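Local coordinates for DUF2020 domain-containing protein (Corynebacterium diphtheriae, PDB 3V7B), which is of unknown function but adopts an alpha/beta fold built on an antiparallel sheet, consistent with its place in the Mog1p/PsbP clan, at residues A[128-133]-A[139-144]; A[57-60]-A[66-69]; A[13-18]-A[86-91]. All coordinates share one frame; numbering follows the deposited sequence. Where two conformers were deposited one is given.

Contact 1 of 3, residues A[128-133]-A[139-144]; sequences VWSNQQ and ELMAKE
Val128 sets its two methyls against the helix, each on a different residue. CG2 lies over the backbone of Ala142, 3.7 Å from its N, and also meets the CB of that alanine at 3.8 Å; CG1 reaches the selenomethionine Met141, 3.9 Å from its CE. With CG1 anti to the backbone N (chi1 172°), the valine spreads its fork across both helix residues. A branched residue suits a strand and gives a broad apolar end, while the small Ala142 lets strand 128-130 and helix 139-144 approach to 8.3 Å between axes, running in roughly opposite directions, at 149°.

The side chain of Met141 crosses that of Val128 at about a right angle. It runs straight through chi2 and then bends at chi3 (-76°), which swings CE back to the strand, where it also touches Ser130 CB at 4.0 Å. A flexible, unbranched chain can fill this buried seam, which it shares with Ala69 and Asn40. Ser130 turns its carbon to the helix and spends its OG elsewhere: the oxygen accepts from Gln132 N at 2.8 Å, forming an ST turn where the strand ends, and is also hydrogen-bonded to Asn40 ND2.

Between these two segments the contact is purely apolar; elsewhere Glu139 salt-bridges Arg108. The C-terminal helix 135-149 thus packs through a central strand onto one face of the antiparallel sheet, a layered alpha/beta arrangement.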
ATOM      1  N   VAL A 128       1.501   1.747   1.445  1.00 10.80           N
ATOM      2  CA  VAL A 128       0.225   1.555   2.025  1.00 11.15           C
ATOM      3  C   VAL A 128      -0.223   2.947   2.409  1.00 12.21           C
ATOM      4  O   VAL A 128       0.573   3.697   2.991  1.00 13.47           O
ATOM      5  CB  VAL A 128       0.287   0.657   3.287  1.00 10.97           C
ATOM      6  CG1 VAL A 128      -1.017   0.597   4.031  1.00 11.63           C
ATOM      7  CG2 VAL A 128       0.721  -0.781   2.975  1.00 11.10           C
ATOM      8  N   TRP A 129      -1.458   3.259   2.022  1.00 12.61           N
ATOM      9  CA  TRP A 129      -2.133   4.466   2.418  1.00 13.64           C
ATOM     10  C   TRP A 129      -3.291   4.021   3.317  1.00 14.45           C
ATOM     11  O   TRP A 129      -3.933   2.990   3.059  1.00 13.28           O
ATOM     12  CB  TRP A 129      -2.707   5.140   1.188  1.00 13.48           C
ATOM     13  CG  TRP A 129      -1.713   5.775   0.275  1.00 14.58           C
ATOM     14  CD1 TRP A 129      -1.145   7.011   0.375  1.00 15.66           C
ATOM     15  CD2 TRP A 129      -1.210   5.211  -0.953  1.00 15.24           C
ATOM     16  NE1 TRP A 129      -0.356   7.279  -0.709  1.00 14.88           N
ATOM     17  CE2 TRP A 129      -0.340   6.216  -1.541  1.00 16.09           C
ATOM     18  CE3 TRP A 129      -1.424   4.007  -1.636  1.00 16.26           C
ATOM     19  CZ2 TRP A 129       0.266   6.024  -2.740  1.00 16.54           C
ATOM     20  CZ3 TRP A 129      -0.772   3.792  -2.831  1.00 16.08           C
ATOM     21  CH2 TRP A 129       0.049   4.742  -3.389  1.00 16.93           C
ATOM     22  N   SER A 130      -3.548   4.794   4.347  1.00 15.16           N
ATOM     23  CA  SER A 130      -4.701   4.605   5.208  1.00 15.97           C
ATOM     24  C   SER A 130      -5.461   5.915   5.341  1.00 16.83           C
ATOM     25  O   SER A 130      -4.869   6.973   5.311  1.00 15.75           O
ATOM     26  CB  SER A 130      -4.264   4.179   6.609  1.00 17.25           C
ATOM     27  OG  SER A 130      -5.325   4.333   7.555  1.00 17.92           O
ATOM     28  N   ASN A 131      -6.770   5.816   5.549  1.00 17.12           N
ATOM     29  CA  ASN A 131      -7.598   7.016   5.776  1.00 18.17           C
ATOM     30  C   ASN A 131      -7.511   7.479   7.221  1.00 19.72           C
ATOM     31  O   ASN A 131      -8.157   8.455   7.580  1.00 23.41           O
ATOM     32  CB  ASN A 131      -9.075   6.822   5.319  1.00 17.45           C
ATOM     33  CG  ASN A 131      -9.866   5.898   6.232  1.00 16.59           C
ATOM     34  OD1 ASN A 131      -9.315   5.254   7.116  1.00 16.56           O
ATOM     35  ND2 ASN A 131     -11.200   5.842   6.018  1.00 16.85           N
ATOM     36  N   GLN A 132      -6.744   6.744   8.045  1.00 21.63           N
ATOM     37  CA  GLN A 132      -6.595   7.028   9.480  1.00 23.16           C
ATOM     38  C   GLN A 132      -5.400   7.929   9.754  1.00 22.63           C
ATOM     39  O   GLN A 132      -4.512   8.039   8.936  1.00 20.77           O
ATOM     40  CB  GLN A 132      -6.412   5.696  10.234  1.00 21.70           C
ATOM     41  CG  GLN A 132      -7.563   4.752   9.973  1.00 21.84           C
ATOM     42  CD  GLN A 132      -8.862   5.206  10.607  1.00 23.84           C
ATOM     43  OE1 GLN A 132      -8.893   5.564  11.767  1.00 26.93           O
ATOM     44  NE2 GLN A 132      -9.950   5.162   9.852  1.00 24.36           N
ATOM     45  N   GLN A 133      -5.372   8.532  10.924  1.00 23.02           N
ATOM     46  CA  GLN A 133      -4.352   9.506  11.234  1.00 26.20           C
ATOM     47  C   GLN A 133      -3.076   8.894  11.756  1.00 24.12           C
ATOM     48  O   GLN A 133      -2.047   9.569  11.768  1.00 22.57           O
ATOM     49  CB  GLN A 133      -4.874  10.476  12.248  1.00 29.59           C
ATOM     50  CG  GLN A 133      -6.091  11.211  11.722  1.00 33.41           C
ATOM     51  CD  GLN A 133      -6.357  12.461  12.527  1.00 39.17           C
ATOM     52  OE1 GLN A 133      -5.413  13.176  12.908  1.00 47.65           O
ATOM     53  NE2 GLN A 133      -7.634  12.739  12.784  1.00 38.58           N
ATOM     54  N   GLU A 139       1.887   1.153   8.737  1.00 14.88           N
ATOM     55  CA  GLU A 139       3.129   0.391   8.969  1.00 16.78           C
ATOM     56  C   GLU A 139       2.847  -1.084   9.235  1.00 15.17           C
ATOM     57  O   GLU A 139       3.499  -1.931   8.716  1.00 14.77           O
ATOM     58  CB  GLU A 139       3.880   0.996  10.125  1.00 17.59           C
ATOM     59  CG  GLU A 139       5.114   0.225  10.507  1.00 21.27           C
ATOM     60  CD  GLU A 139       5.928   0.970  11.571  1.00 25.94           C
ATOM     61  OE1 GLU A 139       5.899   2.224  11.592  1.00 28.76           O
ATOM     62  OE2 GLU A 139       6.598   0.282  12.341  1.00 31.04           O
ATOM     63  N   LEU A 140       1.832  -1.379  10.030  1.00 15.70           N
ATOM     64  CA  LEU A 140       1.458  -2.781  10.357  1.00 15.02           C
ATOM     65  C   LEU A 140       0.979  -3.530   9.150  1.00 14.52           C
ATOM     66  O   LEU A 140       1.356  -4.683   8.928  1.00 13.84           O
ATOM     67  CB  LEU A 140       0.368  -2.804  11.420  1.00 15.66           C
ATOM     68  CG  LEU A 140       0.733  -2.382  12.848  1.00 18.10           C
ATOM     69  CD1 LEU A 140      -0.518  -2.179  13.737  1.00 17.83           C
ATOM     70  CD2 LEU A 140       1.698  -3.424  13.433  1.00 19.43           C
HETATM   71  N   MSE A 141       0.187  -2.834   8.334  1.00 13.75           N
HETATM   72  CA  MSE A 141      -0.266  -3.414   7.091  1.00 13.15           C
HETATM   73  C   MSE A 141       0.884  -3.677   6.104  1.00 12.43           C
HETATM   74  O   MSE A 141       0.918  -4.708   5.462  1.00 11.44           O
HETATM   75  CB  MSE A 141      -1.398  -2.517   6.496  1.00 14.04           C
HETATM   76  CG  MSE A 141      -2.670  -2.599   7.272  1.00 15.63           C
HETATM   77 SE   MSE A 141      -4.172  -1.639   6.457  0.83 16.25          SE
HETATM   78  CE  MSE A 141      -3.708   0.192   6.883  1.00 15.71           C
ATOM     79  N   ALA A 142       1.796  -2.723   5.949  1.00 11.97           N
ATOM     80  CA  ALA A 142       2.941  -2.935   5.050  1.00 13.19           C
ATOM     81  C   ALA A 142       3.771  -4.102   5.496  1.00 13.62           C
ATOM     82  O   ALA A 142       4.170  -4.955   4.676  1.00 13.55           O
ATOM     83  CB  ALA A 142       3.810  -1.715   4.947  1.00 13.15           C
ATOM     84  N   LYS A 143       4.093  -4.156   6.774  1.00 14.51           N
ATOM     85  CA  LYS A 143       4.867  -5.263   7.327  0.50 15.39           C
ATOM     86  C   LYS A 143       4.207  -6.613   7.127  1.00 14.73           C
ATOM     87  O   LYS A 143       4.861  -7.576   6.765  1.00 12.84           O
ATOM     88  CB  LYS A 143       5.143  -5.013   8.801  0.50 17.11           C
ATOM     89  CG  LYS A 143       6.111  -3.862   8.995  0.50 18.25           C
ATOM     90  CD  LYS A 143       6.359  -3.585  10.494  0.50 20.08           C
ATOM     91  CE  LYS A 143       7.488  -4.452  11.022  0.50 21.76           C
ATOM     92  NZ  LYS A 143       6.963  -5.564  11.845  0.50 23.33           N
ATOM     93  N   GLU A 144       2.897  -6.658   7.314  1.00 15.29           N
ATOM     94  CA  GLU A 144       2.157  -7.881   7.152  1.00 14.67           C
ATOM     95  C   GLU A 144       2.138  -8.339   5.723  1.00 14.74           C
ATOM     96  O   GLU A 144       2.362  -9.540   5.460  1.00 14.22           O
ATOM     97  CB  GLU A 144       0.734  -7.717   7.674  1.00 16.25           C
ATOM     98  CG  GLU A 144      -0.177  -8.953   7.600  1.00 18.34           C
ATOM     99  CD  GLU A 144       0.392 -10.218   8.257  1.00 19.90           C
ATOM    100  OE1 GLU A 144       1.259 -10.128   9.149  1.00 20.18           O
ATOM    101  OE2 GLU A 144      -0.040 -11.323   7.830  1.00 23.62           O
TER

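Contact 2 of 3, residues A[57-60]-A[66-69]. With EDO (1,2-ethanediol), chain C.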
ATOM      1  N   ALA A  57      -2.491  -5.281  -6.422  1.00 14.60           N
ATOM      2  CA  ALA A  57      -2.771  -4.242  -5.452  1.00 13.49           C
ATOM      3  C   ALA A  57      -4.115  -4.548  -4.812  1.00 14.00           C
ATOM      4  O   ALA A  57      -4.982  -5.116  -5.468  1.00 14.29           O
ATOM      5  CB  ALA A  57      -2.813  -2.913  -6.135  1.00 13.52           C
ATOM      6  N   CYS A  58      -4.272  -4.207  -3.536  1.00 12.42           N
ATOM      7  CA  CYS A  58      -5.508  -4.531  -2.798  1.00 13.28           C
ATOM      8  C   CYS A  58      -6.055  -3.201  -2.251  1.00 13.05           C
ATOM      9  O   CYS A  58      -5.336  -2.390  -1.655  1.00 14.63           O
ATOM     10  CB  CYS A  58      -5.269  -5.506  -1.645  1.00 12.79           C
ATOM     11  SG  CYS A  58      -4.663  -7.128  -2.198  1.00 16.73           S
ATOM     12  N   VAL A  59      -7.350  -3.019  -2.419  1.00 12.48           N
ATOM     13  CA  VAL A  59      -8.012  -1.795  -1.920  1.00 12.21           C
ATOM     14  C   VAL A  59      -9.223  -2.147  -1.071  1.00 13.46           C
ATOM     15  O   VAL A  59      -9.971  -3.066  -1.410  1.00 14.46           O
ATOM     16  CB  VAL A  59      -8.486  -0.949  -3.060  1.00 12.84           C
ATOM     17  CG1 VAL A  59      -9.013   0.409  -2.513  1.00 11.95           C
ATOM     18  CG2 VAL A  59      -7.348  -0.716  -4.056  1.00 12.68           C
ATOM     19  N   PHE A  60      -9.362  -1.444   0.059  1.00 13.51           N
ATOM     20  CA  PHE A  60     -10.325  -1.794   1.042  1.00 15.36           C
ATOM     21  C   PHE A  60     -11.157  -0.557   1.364  1.00 16.41           C
ATOM     22  O   PHE A  60     -10.646   0.492   1.733  1.00 16.00           O
ATOM     23  CB  PHE A  60      -9.697  -2.316   2.337  1.00 15.41           C
ATOM     24  CG  PHE A  60      -8.660  -3.405   2.172  1.00 15.57           C
ATOM     25  CD1 PHE A  60      -9.020  -4.745   2.200  1.00 15.77           C
ATOM     26  CD2 PHE A  60      -7.325  -3.086   1.908  1.00 15.08           C
ATOM     27  CE1 PHE A  60      -8.074  -5.746   2.124  1.00 15.61           C
ATOM     28  CE2 PHE A  60      -6.397  -4.114   1.724  1.00 16.02           C
ATOM     29  CZ  PHE A  60      -6.777  -5.442   1.835  1.00 15.82           C
ATOM     30  N   ALA A  66     -13.762   7.470  -0.535  1.00 21.49           N
ATOM     31  CA  ALA A  66     -12.336   7.174  -0.569  1.00 20.73           C
ATOM     32  C   ALA A  66     -12.048   5.867   0.226  1.00 17.88           C
ATOM     33  O   ALA A  66     -12.569   5.659   1.309  1.00 19.88           O
ATOM     34  CB  ALA A  66     -11.548   8.354   0.037  1.00 20.18           C
ATOM     35  N   PRO A  67     -11.184   5.011  -0.296  1.00 17.96           N
ATOM     36  CA  PRO A  67     -10.942   3.769   0.441  1.00 18.32           C
ATOM     37  C   PRO A  67     -10.425   3.972   1.875  1.00 16.51           C
ATOM     38  O   PRO A  67      -9.789   5.005   2.166  1.00 18.87           O
ATOM     39  CB  PRO A  67      -9.919   3.024  -0.427  1.00 18.95           C
ATOM     40  CG  PRO A  67      -9.587   3.903  -1.550  1.00 19.31           C
ATOM     41  CD  PRO A  67     -10.510   5.058  -1.606  1.00 17.85           C
ATOM     42  N   GLN A  68     -10.626   2.988   2.746  1.00 17.05           N
ATOM     43  CA  GLN A  68     -10.045   3.086   4.095  1.00 16.37           C
ATOM     44  C   GLN A  68      -8.537   2.747   4.045  1.00 15.12           C
ATOM     45  O   GLN A  68      -7.767   3.249   4.853  1.00 15.73           O
ATOM     46  CB  GLN A  68     -10.799   2.266   5.155  1.00 15.93           C
ATOM     47  CG  GLN A  68     -10.639   0.735   5.060  1.00 16.29           C
ATOM     48  CD  GLN A  68     -11.163   0.092   6.346  1.00 17.56           C
ATOM     49  OE1 GLN A  68     -10.719   0.426   7.435  1.00 18.33           O
ATOM     50  NE2 GLN A  68     -12.193  -0.731   6.221  1.00 17.45           N
ATOM     51  N   ALA A  69      -8.131   1.862   3.159  1.00 15.24           N
ATOM     52  CA  ALA A  69      -6.717   1.471   3.030  1.00 13.98           C
ATOM     53  C   ALA A  69      -6.467   1.001   1.609  1.00 15.14           C
ATOM     54  O   ALA A  69      -7.287   0.328   0.956  1.00 15.36           O
ATOM     55  CB  ALA A  69      -6.346   0.357   4.031  1.00 14.45           C
TER
HETATM   56  C1  EDO C 401      -7.054   6.716   1.587  1.00 23.41           C
HETATM   57  O1  EDO C 401      -8.288   6.740   0.851  1.00 22.16           O
HETATM   58  C2  EDO C 401      -6.449   5.305   1.496  1.00 21.57           C
HETATM   59  O2  EDO C 401      -6.207   4.781   0.168  1.00 22.70           O
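Phe60 and Ala69 face each other as an antiparallel hydrogen-bonded pair, Phe60 N giving to Ala69 O at 2.9 Å and Ala69 N to Phe60 O at 3.2 Å. Phe60 O takes a second, shorter bond from Gln68 N, 2.7 Å long but bent to 131° at the hydrogen; both donors lie in its carbonyl plane. Two N-H groups therefore grip one buried oxygen.

Beside this polar core the side chains close in. Val59 CG1 presses on Pro67 CB at 3.5 Å, tighter than usual for two carbons, and the rigid ring of Pro67 also lays CB near Phe60 O. The Phe60 ring brings its edge to Ala69 O, and its CD2 meets the methyl of Ala69 at 4.2 Å, a small partner that suits a large aromatic on the same sheet face. Gln68 holds CG between its backbone N and carbonyl carbon (chi1 72°), which brings CG to 3.3 Å from Phe60 O and lets the extended chain carry NE2 to the carbonyl of Gln42.

Farther out, Cys58 is tied to Cys28 by a disulfide, and an ethanediol, probably from the crystallisation liquor, gives its O1 hydrogen to Pro67 O at 2.6 Å and also bonds Thr70. Two residues, Gln68 and Ala69, thus stand opposite the single Phe60: a classic beta bulge, placed where the hairpin between strands 57-61 and 69-75 enters its second strand.

Contact 3 of 3, residues A[13-18]-A[86-91]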
ATOM      1  N   ASP A  13       4.031   6.594 -10.626  1.00 16.98           N
ATOM      2  CA  ASP A  13       2.949   7.266  -9.893  1.00 17.48           C
ATOM      3  C   ASP A  13       1.570   6.605 -10.188  1.00 16.65           C
ATOM      4  O   ASP A  13       0.557   7.204  -9.957  1.00 18.09           O
ATOM      5  CB  ASP A  13       2.911   8.772 -10.202  1.00 20.39           C
ATOM      6  CG  ASP A  13       2.778   9.091 -11.719  1.00 22.16           C
ATOM      7  OD1 ASP A  13       2.875   8.196 -12.614  1.00 22.16           O
ATOM      8  OD2 ASP A  13       2.660  10.295 -11.983  1.00 24.08           O
ATOM      9  N   ALA A  14       1.574   5.380 -10.752  1.00 16.71           N
ATOM     10  CA  ALA A  14       0.329   4.615 -10.957  1.00 16.28           C
ATOM     11  C   ALA A  14      -0.352   4.312  -9.625  1.00 17.94           C
ATOM     12  O   ALA A  14       0.319   3.969  -8.597  1.00 15.73           O
ATOM     13  CB  ALA A  14       0.565   3.296 -11.714  1.00 15.96           C
ATOM     14  N   LEU A  15      -1.689   4.387  -9.640  1.00 16.68           N
ATOM     15  CA  LEU A  15      -2.424   4.083  -8.433  1.00 16.96           C
ATOM     16  C   LEU A  15      -3.331   2.877  -8.708  1.00 17.49           C
ATOM     17  O   LEU A  15      -3.820   2.726  -9.804  1.00 16.55           O
ATOM     18  CB  LEU A  15      -3.279   5.258  -8.000  1.00 18.94           C
ATOM     19  CG  LEU A  15      -2.511   6.467  -7.471  1.00 21.14           C
ATOM     20  CD1 LEU A  15      -3.440   7.660  -7.311  1.00 22.72           C
ATOM     21  CD2 LEU A  15      -1.898   6.102  -6.141  1.00 18.36           C
ATOM     22  N   PRO A  16      -3.590   2.038  -7.699  1.00 17.86           N
ATOM     23  CA  PRO A  16      -4.501   0.878  -7.855  1.00 17.24           C
ATOM     24  C   PRO A  16      -5.905   1.288  -8.303  1.00 19.24           C
ATOM     25  O   PRO A  16      -6.428   2.278  -7.806  1.00 17.87           O
ATOM     26  CB  PRO A  16      -4.568   0.320  -6.467  1.00 16.34           C
ATOM     27  CG  PRO A  16      -3.309   0.790  -5.804  1.00 16.67           C
ATOM     28  CD  PRO A  16      -3.071   2.138  -6.329  1.00 16.98           C
HETATM   29  N   MSE A  17      -6.534   0.492  -9.150  1.00 20.78           N
HETATM   30  CA  MSE A  17      -7.905   0.784  -9.619  0.60 23.39           C
HETATM   31  C   MSE A  17      -8.657  -0.544  -9.808  1.00 22.19           C
HETATM   32  O   MSE A  17      -8.807  -1.051 -10.923  1.00 21.95           O
HETATM   33  CB  MSE A  17      -7.901   1.608 -10.936  0.60 27.25           C
HETATM   34  CG  MSE A  17      -7.084   2.913 -10.934  0.60 31.35           C
HETATM   35 SE   MSE A  17      -7.086   3.797 -12.718  0.51 45.20          SE
HETATM   36  CE  MSE A  17      -8.911   4.519 -12.495  0.60 38.57           C
ATOM     37  N   PRO A  18      -9.108  -1.136  -8.709  1.00 22.33           N
ATOM     38  CA  PRO A  18      -9.816  -2.431  -8.843  1.00 22.76           C
ATOM     39  C   PRO A  18     -11.082  -2.206  -9.661  1.00 22.72           C
ATOM     40  O   PRO A  18     -11.786  -1.239  -9.432  1.00 22.78           O
ATOM     41  CB  PRO A  18     -10.152  -2.818  -7.380  1.00 21.79           C
ATOM     42  CG  PRO A  18      -9.149  -2.093  -6.580  1.00 22.36           C
ATOM     43  CD  PRO A  18      -8.967  -0.755  -7.293  1.00 22.83           C
ATOM     44  N   VAL A  86       8.725   5.419  -3.929  1.00 13.78           N
ATOM     45  CA  VAL A  86       8.720   5.676  -2.526  1.00 14.68           C
ATOM     46  C   VAL A  86       8.770   7.203  -2.220  1.00 14.65           C
ATOM     47  O   VAL A  86       8.030   7.683  -1.382  1.00 15.72           O
ATOM     48  CB  VAL A  86       9.842   4.898  -1.823  1.00 14.96           C
ATOM     49  CG1 VAL A  86      10.008   5.394  -0.402  1.00 14.40           C
ATOM     50  CG2 VAL A  86       9.600   3.373  -1.820  1.00 13.96           C
ATOM     51  N   ASP A  87       9.624   7.949  -2.947  1.00 15.90           N
ATOM     52  CA  ASP A  87       9.745   9.379  -2.760  1.00 17.05           C
ATOM     53  C   ASP A  87       8.502  10.093  -3.238  1.00 18.16           C
ATOM     54  O   ASP A  87       8.129  11.140  -2.694  1.00 17.14           O
ATOM     55  CB  ASP A  87      10.994   9.925  -3.518  1.00 17.23           C
ATOM     56  CG  ASP A  87      12.277   9.504  -2.901  1.00 17.47           C
ATOM     57  OD1 ASP A  87      12.261   8.780  -1.853  1.00 18.45           O
ATOM     58  OD2 ASP A  87      13.334   9.941  -3.450  1.00 17.40           O
ATOM     59  N   TRP A  88       7.827   9.563  -4.235  1.00 16.00           N
ATOM     60  CA  TRP A  88       6.542  10.157  -4.652  1.00 16.40           C
ATOM     61  C   TRP A  88       5.466   9.979  -3.594  1.00 18.14           C
ATOM     62  O   TRP A  88       4.832  10.977  -3.189  1.00 18.21           O
ATOM     63  CB  TRP A  88       6.149   9.548  -5.978  1.00 16.58           C
ATOM     64  CG  TRP A  88       4.700   9.622  -6.332  1.00 16.75           C
ATOM     65  CD1 TRP A  88       3.978  10.727  -6.773  1.00 19.28           C
ATOM     66  CD2 TRP A  88       3.724   8.506  -6.282  1.00 17.15           C
ATOM     67  NE1 TRP A  88       2.634  10.388  -6.969  1.00 19.04           N
ATOM     68  CE2 TRP A  88       2.427   9.070  -6.710  1.00 18.64           C
ATOM     69  CE3 TRP A  88       3.797   7.152  -5.953  1.00 16.02           C
ATOM     70  CZ2 TRP A  88       1.280   8.291  -6.788  1.00 17.02           C
ATOM     71  CZ3 TRP A  88       2.639   6.392  -6.005  1.00 15.96           C
ATOM     72  CH2 TRP A  88       1.413   6.946  -6.430  1.00 17.66           C
ATOM     73  N   ALA A  89       5.350   8.750  -3.050  1.00 16.58           N
ATOM     74  CA  ALA A  89       4.309   8.427  -2.061  1.00 16.43           C
ATOM     75  C   ALA A  89       4.575   9.097  -0.702  1.00 16.35           C
ATOM     76  O   ALA A  89       3.645   9.493  -0.017  1.00 16.38           O
ATOM     77  CB  ALA A  89       4.182   6.939  -1.872  1.00 16.25           C
ATOM     78  N   ALA A  90       5.870   9.222  -0.360  1.00 16.69           N
ATOM     79  CA  ALA A  90       6.357   9.699   0.954  1.00 16.97           C
ATOM     80  C   ALA A  90       7.473  10.702   0.721  1.00 17.09           C
ATOM     81  O   ALA A  90       8.633  10.351   0.808  1.00 17.37           O
ATOM     82  CB  ALA A  90       6.788   8.531   1.889  1.00 15.78           C
ATOM     83  N   PRO A  91       7.101  11.968   0.458  1.00 19.52           N
ATOM     84  CA  PRO A  91       8.149  12.957   0.048  1.00 19.43           C
ATOM     85  C   PRO A  91       9.168  13.208   1.166  1.00 19.09           C
ATOM     86  O   PRO A  91       8.802  13.242   2.348  1.00 17.82           O
ATOM     87  CB  PRO A  91       7.345  14.236  -0.286  1.00 19.18           C
ATOM     88  CG  PRO A  91       5.968  13.727  -0.643  1.00 20.93           C
ATOM     89  CD  PRO A  91       5.726  12.473   0.201  1.00 19.30           C
TER
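Trp88, near the end of helix 79-89, and Asp13, in an irregular N-terminal segment without helix or strand, form the closest backbone approach, their CA atoms 7.0 Å apart, and no hydrogen bond crosses between 13-18 and 86-91. The indole bridges that gap. Its CG stands anti to the backbone N (chi1 159°), a torsion that sends the ring off the helix and beneath Asp13. A wide, flat indole suits the place because it can offer a face to Asp13 and an edge to Leu15 at once.

Asp13 meets the ring with carbon: its CA sits 3.6 Å from the centroid of the six-membered ring and only 8° off the normal, a CH-pi contact over the face. CB continues across the same face to the junction of the two rings, 3.5 Å from Trp88 CE2. The carboxylate turns away from the indole, so the aspartate lends its aliphatic part to the aromatic surface while its charged end is directed elsewhere. Asp13 O also approaches Trp88 CZ2, at 3.4 Å.

In the fold, this contact fastens the N-terminal segment to a helix that packs on the antiparallel sheet, and both elements rest on it: Trp88 touches Met72 of strand 69-75, and Leu15 touches Trp129 of strand 124-130. Phe12 adds an edge-to-face partner for the Trp88 ring.

Leu15 comes from another direction. Its CD2 methyl lies near the plane of the indole and butts against the rim at CH2, 3.4 Å away, the two side chains crossing at a slant.

All three contacts are built around one antiparallel sheet. Contact 2 pairs neighbouring strands within it, contact 1 lays helix 135-149 against strand 124-130, and contact 3 joins the N-terminal segment to helix 79-89, on the opposite side of the chain's centre from contact 1. Centre to centre, contacts 1 and 2 are about 10 Å apart, 2 and 3 about 13 Å, and 1 and 3 about 14 Å. Along the chain, contact 2 is nested inside the loop closed by contact 3, and contact 1 follows both. Strand 124-130 links contacts 1 and 3: Val128 and Ser130 face helix 135-149, while Trp129 points the other way, to Leu15 and helix 79-89, so the sheet is packed on both faces.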